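Long-range contacts in excinuclease ABC, subunit A. (PDB 2VF7), which probably binds and recognises damaged DNA during excision repair, as an ATP-hydrolysing, zinc-binding UvrA protein of the ABC superfamily: residues T105-V110 with S376-S381; P93-Q98 with S396-V401; E407-L412 with E438-V443; L120-S125 with V137-F142. The protein carries 1 engineered substitution. One frame throughout, in Å; residues are numbered along the deposited sequence. Where two conformers were deposited one is given.

Contact 1. Residues T105-V110 with S376-S381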
loop_
_atom_site.group_PDB
_atom_site.type_symbol
_atom_site.label_atom_id
_atom_site.label_comp_id
_atom_site.label_asym_id
_atom_site.label_seq_id
_atom_site.Cartn_x
_atom_site.Cartn_y
_atom_site.Cartn_z
ATOM N N THR A 105 -0.123 -18.485 -0.321
ATOM C CA THR A 105 -1.437 -18.097 0.208
ATOM C C THR A 105 -1.240 -17.664 1.667
ATOM O O THR A 105 -0.490 -18.298 2.415
ATOM C CB THR A 105 -2.516 -19.221 0.094
ATOM O OG1 THR A 105 -2.705 -19.587 -1.281
ATOM C CG2 THR A 105 -3.871 -18.749 0.638
ATOM N N ALA A 106 -1.870 -16.546 2.038
ATOM C CA ALA A 106 -1.852 -16.069 3.414
ATOM C C ALA A 106 -2.803 -16.916 4.252
ATOM O O ALA A 106 -3.709 -17.573 3.713
ATOM C CB ALA A 106 -2.240 -14.611 3.467
ATOM N N ARG A 107 -2.580 -16.915 5.563
ATOM C CA ARG A 107 -3.395 -17.684 6.495
ATOM C C ARG A 107 -4.686 -16.967 6.879
ATOM O O ARG A 107 -4.661 -15.835 7.358
ATOM C CB ARG A 107 -2.591 -18.025 7.750
ATOM C CG ARG A 107 -1.693 -19.242 7.602
ATOM C CD ARG A 107 -2.513 -20.527 7.605
ATOM N NE ARG A 107 -3.001 -20.889 8.937
ATOM C CZ ARG A 107 -2.516 -21.889 9.674
ATOM N NH1 ARG A 107 -1.523 -22.641 9.215
ATOM N NH2 ARG A 107 -3.028 -22.144 10.873
ATOM N N SER A 108 -5.803 -17.650 6.650
ATOM C CA SER A 108 -7.136 -17.214 7.060
ATOM C C SER A 108 -7.974 -18.427 7.427
ATOM O O SER A 108 -7.486 -19.556 7.433
ATOM C CB SER A 108 -7.849 -16.456 5.929
ATOM O OG SER A 108 -8.014 -15.076 6.214
ATOM N N SER A 109 -9.242 -18.160 7.733
ATOM C CA SER A 109 -10.271 -19.165 7.968
ATOM C C SER A 109 -11.327 -18.943 6.909
ATOM O O SER A 109 -11.315 -17.918 6.241
ATOM C CB SER A 109 -10.918 -18.947 9.331
ATOM O OG SER A 109 -10.097 -18.159 10.163
ATOM N N VAL A 110 -12.243 -19.890 6.761
ATOM C CA VAL A 110 -13.390 -19.717 5.874
ATOM C C VAL A 110 -14.288 -18.559 6.360
ATOM O O VAL A 110 -14.753 -17.734 5.562
ATOM C CB VAL A 110 -14.176 -21.036 5.763
ATOM C CG1 VAL A 110 -15.547 -20.832 5.110
ATOM C CG2 VAL A 110 -13.352 -22.071 5.007
ATOM N N SER A 376 -8.945 -23.720 7.716
ATOM C CA SER A 376 -7.806 -22.939 7.238
ATOM C C SER A 376 -7.759 -22.864 5.726
ATOM O O SER A 376 -7.966 -23.865 5.048
ATOM C CB SER A 376 -6.500 -23.560 7.739
ATOM O OG SER A 376 -5.873 -22.732 8.701
ATOM N N THR A 377 -7.458 -21.678 5.208
ATOM C CA THR A 377 -7.461 -21.442 3.768
ATOM C C THR A 377 -6.400 -22.185 2.942
ATOM O O THR A 377 -6.641 -22.466 1.763
ATOM C CB THR A 377 -7.431 -19.928 3.415
ATOM O OG1 THR A 377 -6.509 -19.254 4.272
ATOM C CG2 THR A 377 -8.815 -19.316 3.591
ATOM N N PRO A 378 -5.218 -22.467 3.522
ATOM C CA PRO A 378 -4.259 -23.252 2.753
ATOM C C PRO A 378 -4.579 -24.759 2.693
ATOM O O PRO A 378 -3.942 -25.496 1.930
ATOM C CB PRO A 378 -2.932 -23.012 3.495
ATOM C CG PRO A 378 -3.215 -21.941 4.500
ATOM C CD PRO A 378 -4.649 -22.068 4.819
ATOM N N THR A 379 -5.549 -25.218 3.485
ATOM C CA THR A 379 -5.974 -26.610 3.410
ATOM C C THR A 379 -7.068 -26.792 2.351
ATOM O O THR A 379 -7.575 -27.901 2.150
ATOM C CB THR A 379 -6.443 -27.148 4.778
ATOM O OG1 THR A 379 -7.718 -26.585 5.121
ATOM C CG2 THR A 379 -5.425 -26.836 5.861
ATOM N N LEU A 380 -7.398 -25.697 1.665
ATOM C CA LEU A 380 -8.441 -25.651 0.639
ATOM C C LEU A 380 -7.878 -25.761 -0.788
ATOM O O LEU A 380 -6.844 -25.157 -1.105
ATOM C CB LEU A 380 -9.210 -24.333 0.778
ATOM C CG LEU A 380 -10.609 -24.175 1.389
ATOM C CD1 LEU A 380 -10.960 -25.256 2.334
ATOM C CD2 LEU A 380 -10.701 -22.833 2.072
ATOM N N SER A 381 -8.571 -26.496 -1.654
ATOM C CA SER A 381 -8.174 -26.629 -3.052
ATOM C C SER A 381 -8.333 -25.290 -3.803
ATOM O O SER A 381 -9.130 -24.436 -3.400
ATOM C CB SER A 381 -8.993 -27.734 -3.719
ATOM O OG SER A 381 -10.340 -27.337 -3.957
#
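T377 points its side chain at the 105-110 chain and exchanges hydrogen bonds with S108, just ahead of the LSPGE sequence that starts at L380 and corresponds to the signature motif of ABC ATPases. A chi1 of 42° sets OG1 of T377 between its own backbone N and carbonyl carbon, and there it accepts from S108 N at 3.0 Å. The methyl CG2 of T377 lies 3.8 Å from S108 CB. In return T377 N donates to S108 O at 3.1 Å. The same oxygen receives a C-H from S376 CA at 3.4 Å, and a single beta bridge joins S109 to S376. R107 and P378 cross at about a right angle, with CD of the arginine 3.5 Å from CG of the proline. S376 OG sits over one face of the R107 guanidinium, toward its rim, too poorly angled to bond. Y72 of the second subunit packs on A106 and S108, while L380 touches R375, which binds the second ADP. V110 and L380, both buried, also cross at about a right angle, CG2 of V110 lying 4.0 Å from CD2 of L380.

Contact 2. Residues P93-Q98 with S396-V401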
loop_
_atom_site.group_PDB
_atom_site.type_symbol
_atom_site.label_atom_id
_atom_site.label_comp_id
_atom_site.label_asym_id
_atom_site.label_seq_id
_atom_site.Cartn_x
_atom_site.Cartn_y
_atom_site.Cartn_z
ATOM N N PRO A 93 -11.775 -0.772 -13.700
ATOM C CA PRO A 93 -10.860 -1.419 -12.744
ATOM C C PRO A 93 -11.126 -2.926 -12.633
ATOM O O PRO A 93 -12.199 -3.382 -13.020
ATOM C CB PRO A 93 -11.168 -0.696 -11.430
ATOM C CG PRO A 93 -11.752 0.629 -11.867
ATOM C CD PRO A 93 -12.599 0.264 -13.051
ATOM N N ALA A 94 -10.149 -3.689 -12.127
ATOM C CA ALA A 94 -10.234 -5.145 -12.122
ATOM C C ALA A 94 -9.880 -5.785 -10.782
ATOM O O ALA A 94 -8.962 -5.338 -10.102
ATOM C CB ALA A 94 -9.354 -5.725 -13.233
ATOM N N VAL A 95 -10.600 -6.860 -10.445
ATOM C CA VAL A 95 -10.333 -7.722 -9.287
ATOM C C VAL A 95 -10.044 -9.155 -9.773
ATOM O O VAL A 95 -10.836 -9.716 -10.509
ATOM C CB VAL A 95 -11.558 -7.750 -8.320
ATOM C CG1 VAL A 95 -11.215 -8.479 -7.032
ATOM C CG2 VAL A 95 -12.046 -6.326 -8.014
ATOM N N ALA A 96 -8.903 -9.731 -9.390
ATOM C CA ALA A 96 -8.644 -11.145 -9.656
ATOM C C ALA A 96 -9.134 -11.976 -8.473
ATOM O O ALA A 96 -8.746 -11.718 -7.324
ATOM C CB ALA A 96 -7.162 -11.413 -9.922
ATOM N N LEU A 97 -9.997 -12.951 -8.765
ATOM C CA LEU A 97 -10.483 -13.888 -7.743
ATOM C C LEU A 97 -9.539 -15.068 -7.450
ATOM O O LEU A 97 -9.865 -15.946 -6.652
ATOM C CB LEU A 97 -11.912 -14.351 -8.053
ATOM C CG LEU A 97 -12.916 -13.177 -8.033
ATOM C CD1 LEU A 97 -14.304 -13.652 -8.362
ATOM C CD2 LEU A 97 -12.894 -12.422 -6.691
ATOM N N GLN A 98 -8.363 -15.054 -8.090
ATOM C CA GLN A 98 -7.258 -15.961 -7.768
ATOM C C GLN A 98 -5.982 -15.183 -7.530
ATOM O O GLN A 98 -5.756 -14.137 -8.139
ATOM C CB GLN A 98 -7.046 -16.988 -8.883
ATOM C CG GLN A 98 -5.948 -18.020 -8.589
ATOM C CD GLN A 98 -6.401 -19.435 -8.835
ATOM O OE1 GLN A 98 -5.999 -20.050 -9.814
ATOM N NE2 GLN A 98 -7.262 -19.962 -7.953
ATOM N N SER A 396 -21.139 -8.250 -1.845
ATOM C CA SER A 396 -20.131 -7.280 -1.455
ATOM C C SER A 396 -20.565 -5.880 -1.824
ATOM O O SER A 396 -20.060 -4.909 -1.254
ATOM C CB SER A 396 -18.797 -7.591 -2.124
ATOM O OG SER A 396 -18.639 -6.824 -3.304
ATOM N N ASN A 397 -21.484 -5.795 -2.792
ATOM C CA ASN A 397 -22.050 -4.526 -3.280
ATOM C C ASN A 397 -21.157 -3.762 -4.278
ATOM O O ASN A 397 -21.500 -2.631 -4.671
ATOM C CB ASN A 397 -22.474 -3.613 -2.112
ATOM C CG ASN A 397 -23.977 -3.637 -1.838
ATOM O OD1 ASN A 397 -24.515 -2.719 -1.205
ATOM N ND2 ASN A 397 -24.665 -4.672 -2.320
ATOM N N LEU A 398 -20.027 -4.370 -4.679
ATOM C CA LEU A 398 -19.159 -3.808 -5.736
ATOM C C LEU A 398 -19.875 -3.702 -7.080
ATOM O O LEU A 398 -20.582 -4.635 -7.484
ATOM C CB LEU A 398 -17.887 -4.631 -5.946
ATOM C CG LEU A 398 -16.572 -4.161 -5.342
ATOM C CD1 LEU A 398 -15.404 -4.566 -6.248
ATOM C CD2 LEU A 398 -16.576 -2.660 -5.137
ATOM N N PHE A 399 -19.642 -2.577 -7.765
ATOM C CA PHE A 399 -20.328 -2.218 -9.008
ATOM C C PHE A 399 -19.307 -1.675 -9.994
ATOM O O PHE A 399 -18.414 -0.951 -9.599
ATOM C CB PHE A 399 -21.408 -1.152 -8.746
ATOM C CG PHE A 399 -22.129 -0.705 -9.984
ATOM C CD1 PHE A 399 -23.392 -1.195 -10.278
ATOM C CD2 PHE A 399 -21.537 0.196 -10.867
ATOM C CE1 PHE A 399 -24.068 -0.799 -11.435
ATOM C CE2 PHE A 399 -22.197 0.592 -12.024
ATOM C CZ PHE A 399 -23.470 0.087 -12.311
ATOM N N GLY A 400 -19.444 -2.033 -11.267
ATOM C CA GLY A 400 -18.576 -1.539 -12.327
ATOM C C GLY A 400 -17.113 -1.966 -12.296
ATOM O O GLY A 400 -16.255 -1.174 -12.633
ATOM N N VAL A 401 -16.811 -3.195 -11.875
ATOM C CA VAL A 401 -15.435 -3.724 -11.966
ATOM C C VAL A 401 -15.466 -4.919 -12.935
ATOM O O VAL A 401 -16.549 -5.375 -13.295
ATOM C CB VAL A 401 -14.821 -4.162 -10.566
ATOM C CG1 VAL A 401 -14.595 -2.992 -9.650
ATOM C CG2 VAL A 401 -15.662 -5.227 -9.873
#
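V401 and P93 bury the most surface here, and they meet through backbone as much as side chain: P93 O lies 3.4 Å from V401 CA, an approach of C-H to oxygen, and 3.7 Å from V401 CB. The proline ring stays at the margin of this meeting, with its CB 4.5 Å from V401 CG1 and its CD 4.0 Å from the carbonyl O of G400. With chi1 at -67°, CG1 of V401 is anti to its carbonyl carbon, which puts it beside P93 CB; the other methyl, CG2, stands 4.2 Å from CG2 of V95. No hydrogen bond joins the two segments. The bonding begins one residue on, where the backbones of P93 and V95 pair with V402, so that strand 94-96 runs parallel to strand 402-406 as an outermost strand of the first ATPase sheet, the mixed sheet of an ABC nucleotide-binding fold. V95, third in buried surface, turns its side chain to the 396-401 loop. Its CG2 reaches L398 CD1 tip to tip at 4.2 Å, and Y403 touches both of these side chains. On the side of A94, helix 49-69 covers the strand through Y58 and A61. P93 and V401 both also pack on P93 of the second subunit, so this end of the sheet lies at the dimer contact. G400, with phi at 67°, turns the loop just before V401, and a side chain there would crowd the F399 ring.

Contact 3. Residues E407-L412 with E438-V443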
loop_
_atom_site.group_PDB
_atom_site.type_symbol
_atom_site.label_atom_id
_atom_site.label_comp_id
_atom_site.label_asym_id
_atom_site.label_seq_id
_atom_site.Cartn_x
_atom_site.Cartn_y
_atom_site.Cartn_z
ATOM N N GLU A 407 -10.444 -20.851 -14.191
ATOM C CA GLU A 407 -11.083 -22.152 -14.007
ATOM C C GLU A 407 -11.812 -22.303 -12.677
ATOM O O GLU A 407 -11.323 -22.962 -11.767
ATOM C CB GLU A 407 -10.086 -23.287 -14.223
ATOM C CG GLU A 407 -9.852 -23.594 -15.675
ATOM C CD GLU A 407 -8.987 -24.821 -15.866
ATOM O OE1 GLU A 407 -7.815 -24.653 -16.287
ATOM O OE2 GLU A 407 -9.475 -25.947 -15.586
ATOM N N PRO A 408 -13.008 -21.707 -12.569
ATOM C CA PRO A 408 -13.794 -21.794 -11.345
ATOM C C PRO A 408 -14.541 -23.123 -11.231
ATOM O O PRO A 408 -15.165 -23.426 -10.184
ATOM C CB PRO A 408 -14.768 -20.610 -11.480
ATOM C CG PRO A 408 -14.376 -19.896 -12.798
ATOM C CD PRO A 408 -13.686 -20.895 -13.598
ATOM N N SER A 409 -14.472 -23.908 -12.302
ATOM C CA SER A 409 -15.088 -25.226 -12.362
ATOM C C SER A 409 -14.097 -26.329 -12.005
ATOM O O SER A 409 -14.437 -27.507 -12.059
ATOM C CB SER A 409 -15.581 -25.474 -13.770
ATOM O OG SER A 409 -14.513 -25.231 -14.657
ATOM N N ALA A 410 -12.870 -25.950 -11.665
ATOM C CA ALA A 410 -11.874 -26.918 -11.233
ATOM C C ALA A 410 -12.323 -27.519 -9.906
ATOM O O ALA A 410 -12.556 -26.787 -8.933
ATOM C CB ALA A 410 -10.522 -26.261 -11.089
ATOM N N GLY A 411 -12.451 -28.849 -9.881
ATOM C CA GLY A 411 -12.894 -29.569 -8.694
ATOM C C GLY A 411 -14.397 -29.656 -8.605
ATOM O O GLY A 411 -14.939 -30.197 -7.637
ATOM N N LEU A 412 -15.076 -29.120 -9.612
ATOM C CA LEU A 412 -16.513 -29.186 -9.672
ATOM C C LEU A 412 -16.974 -30.413 -10.421
ATOM O O LEU A 412 -16.462 -30.721 -11.507
ATOM C CB LEU A 412 -17.108 -27.941 -10.351
ATOM C CG LEU A 412 -17.959 -26.957 -9.545
ATOM C CD1 LEU A 412 -18.970 -26.346 -10.449
ATOM C CD2 LEU A 412 -18.668 -27.669 -8.427
ATOM N N GLU A 438 -11.266 -20.792 -19.029
ATOM C CA GLU A 438 -11.962 -22.031 -18.751
ATOM C C GLU A 438 -11.675 -23.086 -19.821
ATOM O O GLU A 438 -11.433 -22.764 -20.997
ATOM C CB GLU A 438 -13.477 -21.764 -18.652
ATOM C CG GLU A 438 -14.307 -22.926 -18.145
ATOM C CD GLU A 438 -13.855 -23.453 -16.785
ATOM O OE1 GLU A 438 -14.276 -22.873 -15.756
ATOM O OE2 GLU A 438 -13.103 -24.463 -16.735
ATOM N N HIS A 439 -11.700 -24.347 -19.393
ATOM C CA HIS A 439 -11.640 -25.499 -20.297
ATOM C C HIS A 439 -12.955 -26.271 -20.371
ATOM O O HIS A 439 -13.207 -26.974 -21.346
ATOM C CB HIS A 439 -10.501 -26.426 -19.890
ATOM C CG HIS A 439 -9.155 -25.844 -20.152
ATOM N ND1 HIS A 439 -8.322 -25.415 -19.143
ATOM C CD2 HIS A 439 -8.510 -25.582 -21.314
ATOM C CE1 HIS A 439 -7.206 -24.943 -19.671
ATOM N NE2 HIS A 439 -7.300 -25.021 -20.987
ATOM N N ASP A 440 -13.781 -26.138 -19.335
ATOM C CA ASP A 440 -15.086 -26.812 -19.271
ATOM C C ASP A 440 -15.967 -26.417 -20.443
ATOM O O ASP A 440 -16.283 -25.244 -20.618
ATOM C CB ASP A 440 -15.799 -26.461 -17.965
ATOM C CG ASP A 440 -16.861 -27.474 -17.585
ATOM O OD1 ASP A 440 -17.603 -27.938 -18.466
ATOM O OD2 ASP A 440 -16.965 -27.818 -16.388
ATOM N N LEU A 441 -16.360 -27.408 -21.240
ATOM C CA LEU A 441 -17.190 -27.196 -22.423
ATOM C C LEU A 441 -18.615 -26.761 -22.070
ATOM O O LEU A 441 -19.275 -26.085 -22.850
ATOM C CB LEU A 441 -17.221 -28.469 -23.275
ATOM C CG LEU A 441 -15.921 -28.949 -23.938
ATOM C CD1 LEU A 441 -16.176 -30.278 -24.646
ATOM C CD2 LEU A 441 -15.327 -27.920 -24.904
ATOM N N ASP A 442 -19.078 -27.166 -20.895
ATOM C CA ASP A 442 -20.369 -26.732 -20.360
ATOM C C ASP A 442 -20.441 -25.232 -20.054
ATOM O O ASP A 442 -21.511 -24.637 -20.195
ATOM C CB ASP A 442 -20.718 -27.526 -19.103
ATOM C CG ASP A 442 -21.605 -28.709 -19.398
ATOM O OD1 ASP A 442 -22.806 -28.482 -19.659
ATOM O OD2 ASP A 442 -21.103 -29.855 -19.368
ATOM N N VAL A 443 -19.321 -24.639 -19.623
ATOM C CA VAL A 443 -19.241 -23.200 -19.375
ATOM C C VAL A 443 -19.021 -22.433 -20.679
ATOM O O VAL A 443 -19.792 -21.523 -21.002
ATOM C CB VAL A 443 -18.139 -22.819 -18.356
ATOM C CG1 VAL A 443 -18.037 -21.274 -18.221
ATOM C CG2 VAL A 443 -18.379 -23.495 -16.984
#
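E438 sends its side chain across to P408 and S409. From CB the chain runs to CG, which is anti to the backbone N (chi1 -171°) and 4.2 Å from S409 OG, and a bend at the next torsion (chi2 56°) swings CD back over the chain it came from. OE1 lies 3.0 Å from P408 CD. S409 OG sits close to both oxygens, and its 2.6 Å hydrogen bond to OE1 is doubtful because the hydroxyl is modelled too close to the carboxylate carbon. OE2 takes two amides from opposite faces of the carboxylate plane, H439 N at 3.0 Å and D440 N at 3.2 Å, and also comes 3.5 Å from E407 CG. The sequence places these residues at the end of a Walker B motif and the start of a D-loop on one side, and at the switch-histidine position of ABC ATPases on the other. NE2 of H439 makes a weak hydrogen bond with NZ of K49, which binds the first ADP. E407 and E438 cross at about a right angle, and the ring of H439 takes E407 OE1 at its edge, in plane, through a weak hydrogen bond, ND1 of H439 to OE1 of E407 at 3.0 Å. Replacing E438 by an alanine would probably leave H439 N and D440 N without their shared acceptor, freeing the backbone there to shift against the 407-412 turn. D440 is the N-cap of helix 441-444, its OD1 accepting from D442 N at 2.9 Å, while R387 reaches P408 O and A410 O through weak bonds.

Contact 4. Residues L120-S125 with V137-F142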
loop_
_atom_site.group_PDB
_atom_site.type_symbol
_atom_site.label_atom_id
_atom_site.label_comp_id
_atom_site.label_asym_id
_atom_site.label_seq_id
_atom_site.Cartn_x
_atom_site.Cartn_y
_atom_site.Cartn_z
ATOM N N LEU A 120 -21.101 -12.728 13.456
ATOM C CA LEU A 120 -21.517 -13.537 14.597
ATOM C C LEU A 120 -20.805 -13.174 15.906
ATOM O O LEU A 120 -21.153 -13.694 16.958
ATOM C CB LEU A 120 -21.485 -15.046 14.282
ATOM C CG LEU A 120 -20.229 -15.916 14.166
ATOM C CD1 LEU A 120 -19.692 -16.341 15.536
ATOM C CD2 LEU A 120 -20.540 -17.149 13.331
ATOM N N ARG A 121 -19.827 -12.272 15.849
ATOM C CA ARG A 121 -19.292 -11.663 17.079
ATOM C C ARG A 121 -20.271 -10.610 17.586
ATOM O O ARG A 121 -20.459 -10.442 18.801
ATOM C CB ARG A 121 -17.922 -11.016 16.863
ATOM C CG ARG A 121 -16.789 -11.989 16.605
ATOM C CD ARG A 121 -15.470 -11.251 16.421
ATOM N NE ARG A 121 -14.520 -12.064 15.674
ATOM C CZ ARG A 121 -13.914 -11.684 14.554
ATOM N NH1 ARG A 121 -14.123 -10.472 14.049
ATOM N NH2 ARG A 121 -13.077 -12.518 13.953
ATOM N N MET A 122 -20.885 -9.907 16.635
ATOM C CA MET A 122 -21.925 -8.924 16.918
ATOM C C MET A 122 -23.236 -9.590 17.321
ATOM O O MET A 122 -24.056 -8.974 18.000
ATOM C CB MET A 122 -22.167 -8.043 15.699
ATOM C CG MET A 122 -20.985 -7.220 15.253
ATOM S SD MET A 122 -21.414 -6.477 13.679
ATOM C CE MET A 122 -19.808 -5.988 13.044
ATOM N N LEU A 123 -23.439 -10.835 16.888
ATOM C CA LEU A 123 -24.624 -11.613 17.276
ATOM C C LEU A 123 -24.522 -12.129 18.710
ATOM O O LEU A 123 -25.523 -12.221 19.413
ATOM C CB LEU A 123 -24.861 -12.774 16.303
ATOM C CG LEU A 123 -26.020 -13.748 16.559
ATOM C CD1 LEU A 123 -26.676 -14.160 15.254
ATOM C CD2 LEU A 123 -25.556 -14.973 17.334
ATOM N N TYR A 124 -23.311 -12.489 19.120
ATOM C CA TYR A 124 -23.046 -12.931 20.483
ATOM C C TYR A 124 -22.977 -11.738 21.431
ATOM O O TYR A 124 -23.318 -11.852 22.613
ATOM C CB TYR A 124 -21.749 -13.745 20.536
ATOM C CG TYR A 124 -21.930 -15.229 20.276
ATOM C CD1 TYR A 124 -22.116 -15.721 18.973
ATOM C CD2 TYR A 124 -21.915 -16.143 21.330
ATOM C CE1 TYR A 124 -22.285 -17.092 18.732
ATOM C CE2 TYR A 124 -22.081 -17.511 21.100
ATOM C CZ TYR A 124 -22.264 -17.976 19.804
ATOM O OH TYR A 124 -22.423 -19.322 19.594
ATOM N N SER A 125 -22.552 -10.595 20.891
ATOM C CA SER A 125 -22.439 -9.346 21.645
ATOM C C SER A 125 -23.790 -8.695 21.962
ATOM O O SER A 125 -23.914 -7.989 22.966
ATOM C CB SER A 125 -21.553 -8.350 20.886
ATOM O OG SER A 125 -21.294 -7.201 21.675
ATOM N N VAL A 137 -20.458 -8.113 26.737
ATOM C CA VAL A 137 -19.121 -8.271 26.144
ATOM C C VAL A 137 -19.142 -7.826 24.679
ATOM O O VAL A 137 -19.977 -8.292 23.898
ATOM C CB VAL A 137 -18.629 -9.738 26.241
ATOM C CG1 VAL A 137 -17.237 -9.878 25.655
ATOM C CG2 VAL A 137 -18.644 -10.217 27.689
ATOM N N TYR A 138 -18.227 -6.930 24.314
ATOM C CA TYR A 138 -18.228 -6.314 22.977
ATOM C C TYR A 138 -17.732 -7.224 21.849
ATOM O O TYR A 138 -16.984 -8.178 22.092
ATOM C CB TYR A 138 -17.453 -4.990 22.991
ATOM C CG TYR A 138 -18.267 -3.846 23.545
ATOM C CD1 TYR A 138 -19.064 -3.065 22.705
ATOM C CD2 TYR A 138 -18.262 -3.557 24.909
ATOM C CE1 TYR A 138 -19.823 -2.021 23.203
ATOM C CE2 TYR A 138 -19.019 -2.512 25.421
ATOM C CZ TYR A 138 -19.798 -1.746 24.563
ATOM O OH TYR A 138 -20.556 -0.704 25.060
ATOM N N ALA A 139 -18.155 -6.913 20.622
ATOM C CA ALA A 139 -17.803 -7.695 19.429
ATOM C C ALA A 139 -16.292 -7.807 19.218
ATOM O O ALA A 139 -15.818 -8.729 18.549
ATOM C CB ALA A 139 -18.467 -7.104 18.195
ATOM N N GLU A 140 -15.554 -6.859 19.797
ATOM C CA GLU A 140 -14.092 -6.836 19.757
ATOM C C GLU A 140 -13.513 -7.907 20.688
ATOM O O GLU A 140 -12.381 -8.355 20.494
ATOM C CB GLU A 140 -13.562 -5.454 20.183
ATOM C CG GLU A 140 -14.408 -4.239 19.740
ATOM C CD GLU A 140 -13.901 -3.563 18.468
ATOM O OE1 GLU A 140 -14.491 -2.529 18.083
ATOM O OE2 GLU A 140 -12.919 -4.052 17.858
ATOM N N GLY A 141 -14.298 -8.304 21.693
ATOM C CA GLY A 141 -13.862 -9.257 22.719
ATOM C C GLY A 141 -14.339 -10.685 22.546
ATOM O O GLY A 141 -14.320 -11.470 23.496
ATOM N N PHE A 142 -14.784 -11.010 21.335
ATOM C CA PHE A 142 -15.092 -12.382 20.931
ATOM C C PHE A 142 -14.067 -12.870 19.889
ATOM O O PHE A 142 -14.301 -13.852 19.182
ATOM C CB PHE A 142 -16.518 -12.467 20.372
ATOM C CG PHE A 142 -17.587 -12.455 21.427
ATOM C CD1 PHE A 142 -18.117 -11.255 21.887
ATOM C CD2 PHE A 142 -18.069 -13.647 21.958
ATOM C CE1 PHE A 142 -19.103 -11.245 22.863
ATOM C CE2 PHE A 142 -19.053 -13.649 22.940
ATOM C CZ PHE A 142 -19.572 -12.445 23.392
#
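With OG anti to the backbone N (chi1 -173°) in S125, and CG anti to the carbonyl carbon (chi1 -77°) in F142, a hydroxyl and a ring are brought together in a helix-to-loop packing: helix 116-127 against the loop that returns from it, in the chain leading to the first Cys4 zinc site (C151, C154, C287, C290). The hydroxyl of S125 donates to V137 O at 2.8 Å. That carbonyl oxygen also lies in the plane of the F142 ring, at its edge. One face of the ring is met by the CB of Y124, 3.6 Å from CE2 of F142, in a CH-pi contact. The two aromatic rings are oblique to each other, their planes 52° apart. The phenol of Y124 runs away from the loop and bonds to L307 O. R121 slides past F142 in the opposite direction, its extended chain bringing CG to 3.8 Å from F142 CB and CD to 3.3 Å from A139 O. Around the ring, I309 of helix 309-314 packs on both Y124 and F142. An alanine in place of F142 would keep the CB that meets R121 but would probably open a gap beside Y124 CB and leave the helix less firmly packed on the loop. CB of A139 also touches CG of M122, the residue after R121, at 3.9 Å. The backbone N of V137 is hydrogen-bonded to the hydroxyl of Y130.

Contact 2 opens first along the chain and encloses contact 1, which in turn encloses contact 4; contact 3 follows once the others have closed. Contacts 2 and 3 lie at opposite ends of strand 402-406 in the first ATPase sheet, their centres about 20 Å apart. Helix 382-393, which starts after 376-381, is followed by the 396-401 loop and so joins contacts 1 and 2, both of which touch the second subunit. Contact 4, about 23 Å from contact 1 and about 39 Å from contact 3 between centres, precedes the first zinc ligands along the chain. Contact 3 neighbours the first ADP site and contact 1 the second, so the set spans both nucleotide sites.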